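N-alpha-acetyltransferase 35, NatC auxiliary subunit (Saccharomyces cerevisiae, PDB 6YGA) serves as the auxiliary subunit of the NatC N-terminal acetyltransferase, which acetylates the N-terminal methionine of the L-A virus Gag protein. Local coordinates at residues L55-N58 against L62-S65; N178-G183 against N283-R288; K369-Q374 against T439-L444; S392-E397 against L417-S422; K697-I700 against D704-E707. One frame throughout, in Å; residues are numbered along the deposited sequence.

How the contacts relate
Contacts 1 and 2 lie together, their centres about 13 Å apart, near the two partner subunits of the NatC complex. They touch through Leu55 and Leu62 of contact 1, which pack on Pro286 of contact 2. Contacts 3 and 4 form a second pair, with centres again about 13 Å apart, in the helical part related to TPR repeats. Contact 4 is nested within the chain loop that contact 3 closes, and a salt bridge joins Lys443 NZ to Asp421 OD1 at 2.8 Å. Contact 5 stands alone at the surface near the C-terminus, its centre more than 50 Å from every other. Unlike contacts 1 and 2, it touches no other chain of the assembly.

Contact 1. Residues L55-N58 against L62-S65; sequences LEVN and LDSS
Asp63 reaches across a tight bend of the chain and takes the backbone N-H of Asn58 on its carboxylate. The same side chain closes an Asx turn, in which OD1 accepts from the backbone N of Ser65 at 2.9 Å. The two oxygens thus hold two different backbone groups. OD2 meets Asn58 N at 2.9 Å and uses the lone pair directed away from OD1; the N-H...O angle is 152°. The donor to OD1 also comes from the anti side, but 33° out of the carboxylate plane. Asp63 CG lies opposite the backbone N (chi1 -166°), and this sends the carboxylate back to the 55-58 segment. On the way, CB of Asp63 passes Glu56 O at 3.6 Å, and OD2 lies 3.2 Å from Val57 CA.

Leu62 sets out toward the 55-58 segment, and its CD1 lies 4.1 Å from Glu56 CB. In return, Leu55 lays CB against the carbonyl oxygen of Leu62, at 3.7 Å. The contact is buried, and both partner subunits reach it. Leu55 and Glu56 pair in a parallel ladder with a strand of N-alpha-acetyltransferase 38, so the sheet continues across the interface. The Glu56 carboxylate turns to N-alpha-acetyltransferase 30, where it meets Lys20 and the backbone N of Ile33. Asp63 has a further partner, Arg22 of N-alpha-acetyltransferase 38. This positive charge probably favours the ionised carboxylate. The salt bridge to Arg22 NH1 is made by OD2, the oxygen that also accepts from Asn58 N.

Contact 2. Residues N178-G183 against N283-R288; sequences NFNNMG and NQFPPR
The Phe285 ring and the side-chain amide of Asn180 meet at a slant, their planes 52° apart. Asn180 ND2 lies 3.5 Å from Phe285 CD1 and approaches the ring obliquely. At the edge of the same ring, in its plane, sits Asn283 OD1. Asx turns shape both loops. Asn178, Asn180 and Asn283 each accept the backbone N-H two residues ahead, from Asn180, Met182 and Phe285. In all three the donor stands well above the carbonyl plane. The Asn283 turn has the shortest of the three bonds, OD1 to Phe285 N at 2.9 Å.

The first torsion of Asn180 is trans (chi1 177°, N to CG), which carries the amide out to the other loop. A water joins the two asparagines. It accepts from Asn180 ND2 at 3.0 Å and donates to Asn283 OD1 at 3.2 Å. Asn283 OD1 therefore serves both its own turn and the water.

The second direct touch is apolar. Met182, present as selenomethionine, bends at its third torsion and brings CE beside the Asn283 side chain. The contact joins the loop after helix 142-167 to the loop after helix 276-280. Met182 also rests on Ile277 of helix 276-280, and Asn283 packs on Arg51 of N-alpha-acetyltransferase 38. The CE methyl of Met182 lies 3.9 Å from both CB and CG of Asn283.

Contact 3. Residues K369-Q374 against T439-L444; sequences KEFSAQ and TYFMKL
Phe371 sets its CE1 over one face of the Phe441 ring. CE1 of Phe371 stands 3.7 Å from CG of Phe441, above the plane but displaced toward the rim. The neighbouring CZ of Phe371 lies 3.8 Å from Phe441 CB. The touching atoms thus belong to the outer part of Phe371 and the inner part of Phe441. The ring centroids are 4.8 Å apart and the planes meet at 30°. This is an offset stack with a clear tilt.

Both rings are carried on similar stems. Phe371 is fully extended about its first torsion (chi1 179°), and Phe441 adopts nearly the same angle (164°). Each ring is thereby extended from its helix toward the other. Phe371 CA and Phe441 CA are 9.4 Å apart.

The stack links the C-terminal end of helix 360-372 to helix 433-456, within the largely helical region related to TPR repeats. The first helix ends just beyond Phe371: Ala373 leaves the helical conformation with a positive phi, while its N still bonds to Lys369 O. The pair is buried, and between the two segments these two residues make all of the contact. Phe482 of helix 465-506 packs on both phenylalanines. Leu538 of helix 511-564 touches Phe371 as well. A 1,2-ethanediol molecule, probably from the crystallisation liquor, lies about 3 Å from the Phe371 side chain.

Contact 4. Residues S392-E397 against L417-S422; sequences SNMLLE and LILWDS
Met394, present as selenomethionine, sets its CG over one face of the Trp420 indole. The methylene stands 3.5 Å from the centroid of the six-membered ring and only 9° off the ring normal, a clear CH-pi contact. SE is farther away, at 5.2 Å from the same centroid, in an oblique Met-aromatic contact. Its closer neighbour is Leu419, whose CD2 lies 3.6 Å from SE. The Met394 and Leu419 side chains cross at about a right angle. Leu395 touches the indole lightly, with its backbone N 4.2 Å from Trp420 CH2.

Met394 is bent at its second and third torsions. The bend at chi2 (65°) turns SE away from the indole and toward Leu419, leaving CG over the ring. The contact joins two neighbouring helices, 386-402 and 406-429, which run antiparallel in the helical region related to TPR repeats. Their axes make an angle of 155° and come within 11.4 Å over the short segments.

Farther out, Trp420 NE1 donates to Gln416 OE1 on its own helix, which would limit rotation of the indole. Thr439 and Lys443 of helix 433-456 pack on Trp420. The Leu395 side chain rests on Trp438 and His367.

Contact 5. Residues K697-I700 against D704-E707; sequences KKNI and DSHE
Asn699 reaches from the end of a long helix to the chain that turns back beside it. Its CB starts out to the flank, and CG is then roughly anti to the backbone N (chi1 -153°), which swings the amide over Ser705. CG lies 3.4 Å from Ser705 CB. At the tip the amide straddles that methylene: OD1 is 3.2 Å and ND2 3.3 Å from Ser705 CB. OD1 goes on to accept the backbone N-H of His706 at 3.1 Å. The donor lies in the carbonyl plane, on a lone pair of OD1, and the N-H...O angle is 150°. ND2 comes within 3.6 Å of His706 O.

The arrangement closes the turn between helix 668-701 and strand 708-713, which pairs with strand 724-729 in an antiparallel hairpin. Ser705 also comes back to the helix. Its OG lies 2.5 Å from Asn699 O, unusually short, so the bond is doubtful in detail. Asn702 O is a second acceptor for the hydroxyl, and which one takes the proton is not settled. The contact lies at the surface. Just beyond it, Glu707 forms backbone hydrogen bonds with Lys730 and a salt bridge from OE2 to Lys730 NZ.

Contact 1. Residues L55-N58 against L62-S65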
# COMPACT_ATOMS: atom_id res chain seq x y z
N LEU B 55 -5.88 -24.13 0.91
CA LEU B 55 -5.56 -24.75 -0.36
C LEU B 55 -6.60 -25.81 -0.71
O LEU B 55 -7.46 -26.17 0.11
CB LEU B 55 -4.16 -25.35 -0.32
CG LEU B 55 -3.03 -24.41 0.12
CD1 LEU B 55 -1.73 -25.19 0.25
CD2 LEU B 55 -2.88 -23.25 -0.84
N GLU B 56 -6.52 -26.32 -1.94
CA GLU B 56 -7.44 -27.36 -2.40
C GLU B 56 -6.72 -28.28 -3.37
O GLU B 56 -6.13 -27.81 -4.35
CB GLU B 56 -8.67 -26.74 -3.06
CG GLU B 56 -9.85 -27.70 -3.12
CD GLU B 56 -11.17 -26.99 -3.33
OE1 GLU B 56 -11.41 -26.50 -4.45
OE2 GLU B 56 -11.96 -26.92 -2.37
N VAL B 57 -6.79 -29.59 -3.11
CA VAL B 57 -6.08 -30.56 -3.93
C VAL B 57 -6.81 -30.73 -5.26
O VAL B 57 -8.02 -30.51 -5.36
CB VAL B 57 -5.93 -31.90 -3.19
CG1 VAL B 57 -5.15 -31.71 -1.90
CG2 VAL B 57 -7.30 -32.51 -2.91
N ASN B 58 -6.06 -31.12 -6.29
CA ASN B 58 -6.60 -31.37 -7.62
C ASN B 58 -7.28 -30.13 -8.21
O ASN B 58 -8.17 -30.23 -9.05
CB ASN B 58 -7.56 -32.57 -7.60
CG ASN B 58 -6.85 -33.87 -7.28
OD1 ASN B 58 -5.74 -34.11 -7.75
ND2 ASN B 58 -7.47 -34.70 -6.45
N LEU B 62 -4.84 -23.88 -7.18
CA LEU B 62 -4.69 -23.91 -5.73
C LEU B 62 -3.83 -25.08 -5.24
O LEU B 62 -3.72 -25.27 -4.03
CB LEU B 62 -6.05 -23.96 -5.05
CG LEU B 62 -6.86 -22.67 -4.96
CD1 LEU B 62 -8.28 -22.96 -4.47
CD2 LEU B 62 -6.17 -21.67 -4.05
N ASP B 63 -3.23 -25.86 -6.14
CA ASP B 63 -2.45 -27.04 -5.77
C ASP B 63 -1.07 -26.92 -6.39
O ASP B 63 -0.91 -27.09 -7.61
CB ASP B 63 -3.15 -28.32 -6.22
CG ASP B 63 -2.58 -29.58 -5.57
OD1 ASP B 63 -1.42 -29.55 -5.10
OD2 ASP B 63 -3.29 -30.60 -5.52
N SER B 64 -0.06 -26.64 -5.56
CA SER B 64 1.32 -26.54 -6.04
C SER B 64 1.92 -27.91 -6.37
O SER B 64 2.96 -27.97 -7.03
CB SER B 64 2.19 -25.82 -5.00
OG SER B 64 2.01 -26.38 -3.70
N SER B 65 1.29 -29.00 -5.93
CA SER B 65 1.77 -30.32 -6.31
C SER B 65 1.53 -30.62 -7.78
O SER B 65 2.14 -31.54 -8.32
CB SER B 65 1.11 -31.40 -5.45
OG SER B 65 1.34 -31.17 -4.07

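Contact 2. Residues N178-G183 against N283-R288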
# COMPACT_ATOMS: atom_id res chain seq x y z
N ASN B 178 7.48 -8.19 -0.21
CA ASN B 178 7.12 -9.57 0.07
C ASN B 178 8.33 -10.31 0.64
O ASN B 178 9.43 -10.24 0.08
CB ASN B 178 6.63 -10.27 -1.20
CG ASN B 178 6.37 -11.76 -1.00
OD1 ASN B 178 7.29 -12.57 -1.05
ND2 ASN B 178 5.11 -12.12 -0.80
N PHE B 179 8.12 -11.02 1.75
CA PHE B 179 9.16 -11.84 2.34
C PHE B 179 8.58 -13.19 2.77
O PHE B 179 8.55 -13.55 3.95
CB PHE B 179 9.83 -11.13 3.52
CG PHE B 179 11.24 -11.59 3.75
CD1 PHE B 179 12.29 -10.98 3.10
CD2 PHE B 179 11.50 -12.65 4.60
CE1 PHE B 179 13.59 -11.41 3.31
CE2 PHE B 179 12.79 -13.09 4.81
CZ PHE B 179 13.84 -12.47 4.16
N ASN B 180 8.11 -13.96 1.79
CA ASN B 180 7.76 -15.36 2.01
C ASN B 180 9.00 -16.18 1.69
O ASN B 180 9.23 -16.56 0.54
CB ASN B 180 6.57 -15.76 1.15
CG ASN B 180 6.22 -17.23 1.31
OD1 ASN B 180 6.63 -17.89 2.26
ND2 ASN B 180 5.44 -17.75 0.36
N ASN B 181 9.83 -16.43 2.71
CA ASN B 181 11.05 -17.21 2.55
C ASN B 181 10.83 -18.71 2.73
O ASN B 181 11.80 -19.45 2.84
CB ASN B 181 12.13 -16.71 3.52
CG ASN B 181 11.75 -16.92 4.98
OD1 ASN B 181 10.58 -17.04 5.32
ND2 ASN B 181 12.76 -16.96 5.85
N MSE B 182 9.57 -19.16 2.77
CA MSE B 182 9.23 -20.58 2.82
C MSE B 182 9.89 -21.34 3.97
O MSE B 182 10.42 -22.44 3.77
CB MSE B 182 9.58 -21.24 1.49
CG MSE B 182 8.78 -20.69 0.33
SE MSE B 182 9.38 -21.33 -1.39
CE MSE B 182 7.79 -22.33 -1.90
N GLY B 183 9.87 -20.75 5.16
CA GLY B 183 10.36 -21.43 6.34
C GLY B 183 11.86 -21.50 6.49
O GLY B 183 12.36 -22.33 7.26
N ASN B 283 5.12 -25.62 1.22
CA ASN B 283 4.48 -24.42 0.69
C ASN B 283 3.03 -24.41 1.14
O ASN B 283 2.28 -25.35 0.85
CB ASN B 283 4.59 -24.37 -0.84
CG ASN B 283 4.02 -23.09 -1.42
OD1 ASN B 283 3.69 -22.14 -0.70
ND2 ASN B 283 3.93 -23.04 -2.75
N GLN B 284 2.63 -23.35 1.84
CA GLN B 284 1.26 -23.18 2.30
C GLN B 284 0.46 -22.22 1.42
O GLN B 284 -0.66 -21.86 1.79
CB GLN B 284 1.23 -22.70 3.75
CG GLN B 284 1.95 -23.62 4.73
CD GLN B 284 1.70 -23.23 6.17
OE1 GLN B 284 0.83 -22.41 6.47
NE2 GLN B 284 2.47 -23.82 7.08
N PHE B 285 1.00 -21.82 0.28
CA PHE B 285 0.40 -20.83 -0.59
C PHE B 285 0.12 -21.42 -1.96
O PHE B 285 0.75 -22.41 -2.36
CB PHE B 285 1.31 -19.60 -0.73
CG PHE B 285 1.52 -18.85 0.56
CD1 PHE B 285 2.50 -19.23 1.46
CD2 PHE B 285 0.72 -17.76 0.87
CE1 PHE B 285 2.68 -18.54 2.64
CE2 PHE B 285 0.90 -17.06 2.05
CZ PHE B 285 1.88 -17.46 2.94
N PRO B 286 -0.82 -20.85 -2.72
CA PRO B 286 -1.09 -21.35 -4.08
C PRO B 286 0.11 -21.12 -4.98
O PRO B 286 0.92 -20.22 -4.72
CB PRO B 286 -2.30 -20.52 -4.53
CG PRO B 286 -2.92 -20.02 -3.26
CD PRO B 286 -1.77 -19.81 -2.32
N PRO B 287 0.25 -21.90 -6.05
CA PRO B 287 1.37 -21.70 -6.97
C PRO B 287 1.21 -20.43 -7.78
O PRO B 287 0.10 -20.02 -8.13
CB PRO B 287 1.32 -22.94 -7.86
CG PRO B 287 -0.11 -23.33 -7.86
CD PRO B 287 -0.61 -23.02 -6.47
N ARG B 288 2.34 -19.79 -8.09
CA ARG B 288 2.37 -18.58 -8.89
C ARG B 288 3.38 -18.71 -10.01
O ARG B 288 4.46 -19.27 -9.82
CB ARG B 288 2.72 -17.34 -8.04
CG ARG B 288 1.65 -16.95 -7.03
CD ARG B 288 1.78 -15.49 -6.65
NE ARG B 288 0.85 -15.11 -5.59
CZ ARG B 288 0.64 -13.86 -5.20
NH1 ARG B 288 1.28 -12.86 -5.79
NH2 ARG B 288 -0.22 -13.61 -4.23
O HOH W 1 5.62 -20.60 1.30

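Contact 3. Residues K369-Q374 against T439-L444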
# COMPACT_ATOMS: atom_id res chain seq x y z
N LYS B 369 10.06 25.47 19.35
CA LYS B 369 10.85 26.68 19.46
C LYS B 369 10.94 27.41 18.12
O LYS B 369 10.82 28.64 18.07
CB LYS B 369 12.24 26.35 19.98
CG LYS B 369 13.25 27.48 19.87
CD LYS B 369 14.42 27.24 20.80
CE LYS B 369 15.71 27.84 20.26
NZ LYS B 369 16.20 27.10 19.06
N GLU B 370 11.16 26.68 17.03
CA GLU B 370 11.30 27.34 15.74
C GLU B 370 9.97 27.89 15.24
O GLU B 370 9.95 28.85 14.46
CB GLU B 370 11.93 26.39 14.72
CG GLU B 370 13.36 25.98 15.07
CD GLU B 370 13.96 24.96 14.11
OE1 GLU B 370 13.59 24.97 12.92
OE2 GLU B 370 14.79 24.14 14.54
N PHE B 371 8.85 27.30 15.68
CA PHE B 371 7.54 27.78 15.28
C PHE B 371 7.03 28.92 16.16
O PHE B 371 6.31 29.80 15.67
CB PHE B 371 6.53 26.63 15.30
CG PHE B 371 5.13 27.04 14.93
CD1 PHE B 371 4.75 27.13 13.60
CD2 PHE B 371 4.19 27.33 15.91
CE1 PHE B 371 3.46 27.51 13.25
CE2 PHE B 371 2.90 27.71 15.58
CZ PHE B 371 2.53 27.80 14.25
N SER B 372 7.38 28.92 17.45
CA SER B 372 6.88 29.92 18.37
C SER B 372 7.93 30.91 18.85
O SER B 372 7.56 31.96 19.40
CB SER B 372 6.26 29.25 19.60
OG SER B 372 7.26 28.67 20.42
N ALA B 373 9.22 30.61 18.67
CA ALA B 373 10.31 31.50 19.07
C ALA B 373 10.28 31.77 20.57
O ALA B 373 10.54 32.89 21.02
CB ALA B 373 10.29 32.81 18.28
N GLN B 374 9.98 30.74 21.36
CA GLN B 374 9.90 30.88 22.81
C GLN B 374 10.61 29.72 23.49
O GLN B 374 10.36 28.56 23.18
CB GLN B 374 8.45 30.96 23.27
CG GLN B 374 7.92 32.38 23.36
CD GLN B 374 6.43 32.45 23.62
OE1 GLN B 374 5.71 31.47 23.40
NE2 GLN B 374 5.96 33.60 24.09
N THR B 439 0.51 22.22 18.49
CA THR B 439 -0.32 21.06 18.20
C THR B 439 -1.44 21.41 17.22
O THR B 439 -1.74 20.64 16.31
CB THR B 439 -0.91 20.50 19.49
OG1 THR B 439 0.14 20.28 20.44
CG2 THR B 439 -1.62 19.17 19.22
N TYR B 440 -2.05 22.59 17.39
CA TYR B 440 -3.11 23.00 16.48
C TYR B 440 -2.58 23.17 15.06
O TYR B 440 -3.24 22.75 14.09
CB TYR B 440 -3.75 24.30 16.97
CG TYR B 440 -4.90 24.78 16.12
CD1 TYR B 440 -6.06 24.03 16.00
CD2 TYR B 440 -4.83 25.99 15.45
CE1 TYR B 440 -7.12 24.47 15.23
CE2 TYR B 440 -5.88 26.44 14.67
CZ TYR B 440 -7.02 25.67 14.57
OH TYR B 440 -8.07 26.12 13.79
N PHE B 441 -1.39 23.75 14.91
CA PHE B 441 -0.80 23.90 13.59
C PHE B 441 -0.59 22.56 12.91
O PHE B 441 -0.88 22.40 11.72
CB PHE B 441 0.53 24.65 13.68
CG PHE B 441 1.37 24.52 12.45
CD1 PHE B 441 1.09 25.27 11.32
CD2 PHE B 441 2.44 23.64 12.41
CE1 PHE B 441 1.85 25.15 10.18
CE2 PHE B 441 3.21 23.52 11.28
CZ PHE B 441 2.92 24.27 10.16
N MSE B 442 -0.07 21.57 13.65
CA MSE B 442 0.17 20.25 13.09
C MSE B 442 -1.12 19.53 12.75
O MSE B 442 -1.22 18.88 11.71
CB MSE B 442 1.00 19.41 14.06
CG MSE B 442 2.40 19.96 14.27
SE MSE B 442 3.50 19.80 12.67
CE MSE B 442 3.61 17.85 12.62
N LYS B 443 -2.12 19.63 13.63
CA LYS B 443 -3.40 18.97 13.37
C LYS B 443 -4.07 19.56 12.13
O LYS B 443 -4.51 18.82 11.24
CB LYS B 443 -4.32 19.10 14.58
CG LYS B 443 -5.61 18.32 14.44
CD LYS B 443 -6.56 18.62 15.58
CE LYS B 443 -7.11 20.03 15.47
NZ LYS B 443 -7.99 20.36 16.62
N LEU B 444 -4.15 20.89 12.05
CA LEU B 444 -4.85 21.52 10.94
C LEU B 444 -4.11 21.34 9.62
O LEU B 444 -4.73 21.15 8.57
CB LEU B 444 -5.08 23.00 11.25
CG LEU B 444 -6.02 23.76 10.31
CD1 LEU B 444 -7.26 22.93 10.02
CD2 LEU B 444 -6.39 25.10 10.91

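Contact 4. Residues S392-E397 against L417-S422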
# COMPACT_ATOMS: atom_id res chain seq x y z
N SER B 392 6.11 14.09 21.78
CA SER B 392 7.33 13.71 21.07
C SER B 392 7.15 12.41 20.31
O SER B 392 7.61 12.27 19.17
CB SER B 392 8.50 13.59 22.05
OG SER B 392 8.66 14.79 22.79
N ASN B 393 6.48 11.43 20.93
CA ASN B 393 6.18 10.19 20.23
C ASN B 393 5.25 10.44 19.05
O ASN B 393 5.41 9.83 17.98
CB ASN B 393 5.57 9.17 21.20
CG ASN B 393 6.56 8.71 22.25
OD1 ASN B 393 7.77 8.67 22.01
ND2 ASN B 393 6.05 8.35 23.43
N MSE B 394 4.28 11.34 19.21
CA MSE B 394 3.35 11.67 18.14
C MSE B 394 4.09 12.26 16.95
O MSE B 394 3.78 11.97 15.79
CB MSE B 394 2.30 12.66 18.65
CG MSE B 394 1.01 12.67 17.84
SE MSE B 394 0.07 10.97 17.99
CE MSE B 394 -0.20 10.64 16.09
N LEU B 395 5.09 13.10 17.25
CA LEU B 395 5.85 13.74 16.18
C LEU B 395 6.72 12.73 15.45
O LEU B 395 6.85 12.80 14.22
CB LEU B 395 6.71 14.87 16.77
CG LEU B 395 7.61 15.63 15.80
CD1 LEU B 395 6.79 16.32 14.71
CD2 LEU B 395 8.46 16.64 16.56
N LEU B 396 7.31 11.78 16.17
CA LEU B 396 8.12 10.75 15.52
C LEU B 396 7.26 9.88 14.61
O LEU B 396 7.70 9.51 13.51
CB LEU B 396 8.83 9.90 16.57
CG LEU B 396 9.91 10.60 17.39
CD1 LEU B 396 10.71 9.58 18.18
CD2 LEU B 396 10.83 11.43 16.50
N GLU B 397 6.04 9.55 15.03
CA GLU B 397 5.14 8.80 14.16
C GLU B 397 4.78 9.60 12.91
O GLU B 397 4.58 9.03 11.84
CB GLU B 397 3.88 8.39 14.91
CG GLU B 397 4.11 7.30 15.95
CD GLU B 397 2.87 6.99 16.76
OE1 GLU B 397 1.80 7.56 16.46
OE2 GLU B 397 2.96 6.17 17.70
N LEU B 417 -5.23 12.41 13.20
CA LEU B 417 -6.12 13.56 13.37
C LEU B 417 -6.82 13.53 14.72
O LEU B 417 -6.93 14.56 15.40
CB LEU B 417 -7.15 13.61 12.24
CG LEU B 417 -6.61 13.82 10.82
CD1 LEU B 417 -7.74 14.15 9.87
CD2 LEU B 417 -5.53 14.89 10.79
N ILE B 418 -7.30 12.36 15.14
CA ILE B 418 -8.00 12.30 16.42
C ILE B 418 -7.01 12.31 17.58
O ILE B 418 -7.36 12.75 18.68
CB ILE B 418 -8.93 11.07 16.47
CG1 ILE B 418 -10.04 11.29 17.50
CG2 ILE B 418 -8.15 9.80 16.80
CD1 ILE B 418 -10.84 12.55 17.24
N LEU B 419 -5.77 11.87 17.36
CA LEU B 419 -4.77 11.90 18.43
C LEU B 419 -4.19 13.30 18.61
O LEU B 419 -3.94 13.72 19.74
CB LEU B 419 -3.66 10.88 18.15
CG LEU B 419 -3.79 9.52 18.84
CD1 LEU B 419 -5.05 8.80 18.41
CD2 LEU B 419 -2.57 8.66 18.54
N TRP B 420 -3.98 14.02 17.51
CA TRP B 420 -3.60 15.43 17.61
C TRP B 420 -4.69 16.23 18.32
O TRP B 420 -4.39 17.09 19.15
CB TRP B 420 -3.33 16.02 16.23
CG TRP B 420 -2.04 15.60 15.60
CD1 TRP B 420 -1.89 14.95 14.40
CD2 TRP B 420 -0.72 15.81 16.11
NE1 TRP B 420 -0.56 14.74 14.15
CE2 TRP B 420 0.18 15.26 15.18
CE3 TRP B 420 -0.22 16.40 17.27
CZ2 TRP B 420 1.56 15.28 15.37
CZ3 TRP B 420 1.15 16.42 17.46
CH2 TRP B 420 2.02 15.87 16.52
N ASP B 421 -5.96 15.96 17.98
CA ASP B 421 -7.07 16.69 18.60
C ASP B 421 -7.12 16.44 20.10
O ASP B 421 -7.21 17.38 20.90
CB ASP B 421 -8.39 16.29 17.94
CG ASP B 421 -9.55 17.19 18.35
OD1 ASP B 421 -9.54 18.38 17.96
OD2 ASP B 421 -10.46 16.71 19.05
N SER B 422 -7.06 15.17 20.50
CA SER B 422 -7.06 14.83 21.92
C SER B 422 -5.87 15.45 22.64
O SER B 422 -5.99 15.93 23.77
CB SER B 422 -7.06 13.31 22.09
OG SER B 422 -7.09 12.94 23.46

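Contact 5. Residues K697-I700 against D704-E707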
# COMPACT_ATOMS: atom_id res chain seq x y z
N LYS B 697 -20.95 28.21 -24.03
CA LYS B 697 -21.70 29.28 -24.68
C LYS B 697 -22.20 28.85 -26.05
O LYS B 697 -23.35 29.14 -26.43
CB LYS B 697 -20.83 30.54 -24.79
CG LYS B 697 -20.61 31.25 -23.47
CD LYS B 697 -19.69 32.45 -23.65
CE LYS B 697 -19.62 33.30 -22.39
NZ LYS B 697 -20.93 33.93 -22.07
N LYS B 698 -21.36 28.15 -26.82
CA LYS B 698 -21.80 27.63 -28.11
C LYS B 698 -22.86 26.55 -27.93
O LYS B 698 -23.77 26.41 -28.76
CB LYS B 698 -20.62 27.06 -28.90
CG LYS B 698 -19.53 28.07 -29.23
CD LYS B 698 -18.45 27.44 -30.09
CE LYS B 698 -19.02 26.93 -31.40
NZ LYS B 698 -19.60 28.03 -32.22
N ASN B 699 -22.77 25.78 -26.84
CA ASN B 699 -23.66 24.63 -26.67
C ASN B 699 -25.09 25.07 -26.35
O ASN B 699 -26.05 24.46 -26.83
CB ASN B 699 -23.12 23.72 -25.56
CG ASN B 699 -23.54 22.27 -25.74
OD1 ASN B 699 -23.56 21.75 -26.86
ND2 ASN B 699 -23.88 21.61 -24.64
N ILE B 700 -25.24 26.13 -25.55
CA ILE B 700 -26.58 26.63 -25.22
C ILE B 700 -27.29 27.12 -26.48
O ILE B 700 -28.50 26.94 -26.63
CB ILE B 700 -26.49 27.72 -24.15
CG1 ILE B 700 -26.29 27.10 -22.76
CG2 ILE B 700 -27.71 28.63 -24.17
CD1 ILE B 700 -26.42 28.09 -21.62
N ASP B 704 -29.45 20.86 -30.50
CA ASP B 704 -28.91 19.50 -30.40
C ASP B 704 -27.55 19.53 -29.71
O ASP B 704 -26.52 19.15 -30.26
CB ASP B 704 -28.86 18.84 -31.77
CG ASP B 704 -27.94 19.57 -32.74
OD1 ASP B 704 -27.73 20.79 -32.57
OD2 ASP B 704 -27.44 18.92 -33.68
N SER B 705 -27.57 20.01 -28.47
CA SER B 705 -26.34 20.16 -27.71
C SER B 705 -25.73 18.80 -27.38
O SER B 705 -26.42 17.78 -27.32
CB SER B 705 -26.62 20.93 -26.42
OG SER B 705 -27.19 22.20 -26.70
N HIS B 706 -24.42 18.80 -27.20
CA HIS B 706 -23.72 17.58 -26.81
C HIS B 706 -24.01 17.23 -25.36
O HIS B 706 -24.41 18.07 -24.55
CB HIS B 706 -22.21 17.73 -27.01
CG HIS B 706 -21.76 17.51 -28.41
ND1 HIS B 706 -21.65 18.53 -29.33
CD2 HIS B 706 -21.40 16.38 -29.07
CE1 HIS B 706 -21.24 18.05 -30.48
NE2 HIS B 706 -21.08 16.74 -30.35
N GLU B 707 -23.79 15.96 -25.03
CA GLU B 707 -23.93 15.45 -23.68
C GLU B 707 -22.54 15.29 -23.08
O GLU B 707 -21.75 14.47 -23.57
CB GLU B 707 -24.68 14.12 -23.68
CG GLU B 707 -25.62 13.92 -22.51
CD GLU B 707 -26.29 12.55 -22.52
OE1 GLU B 707 -26.30 11.90 -23.58
OE2 GLU B 707 -26.80 12.13 -21.46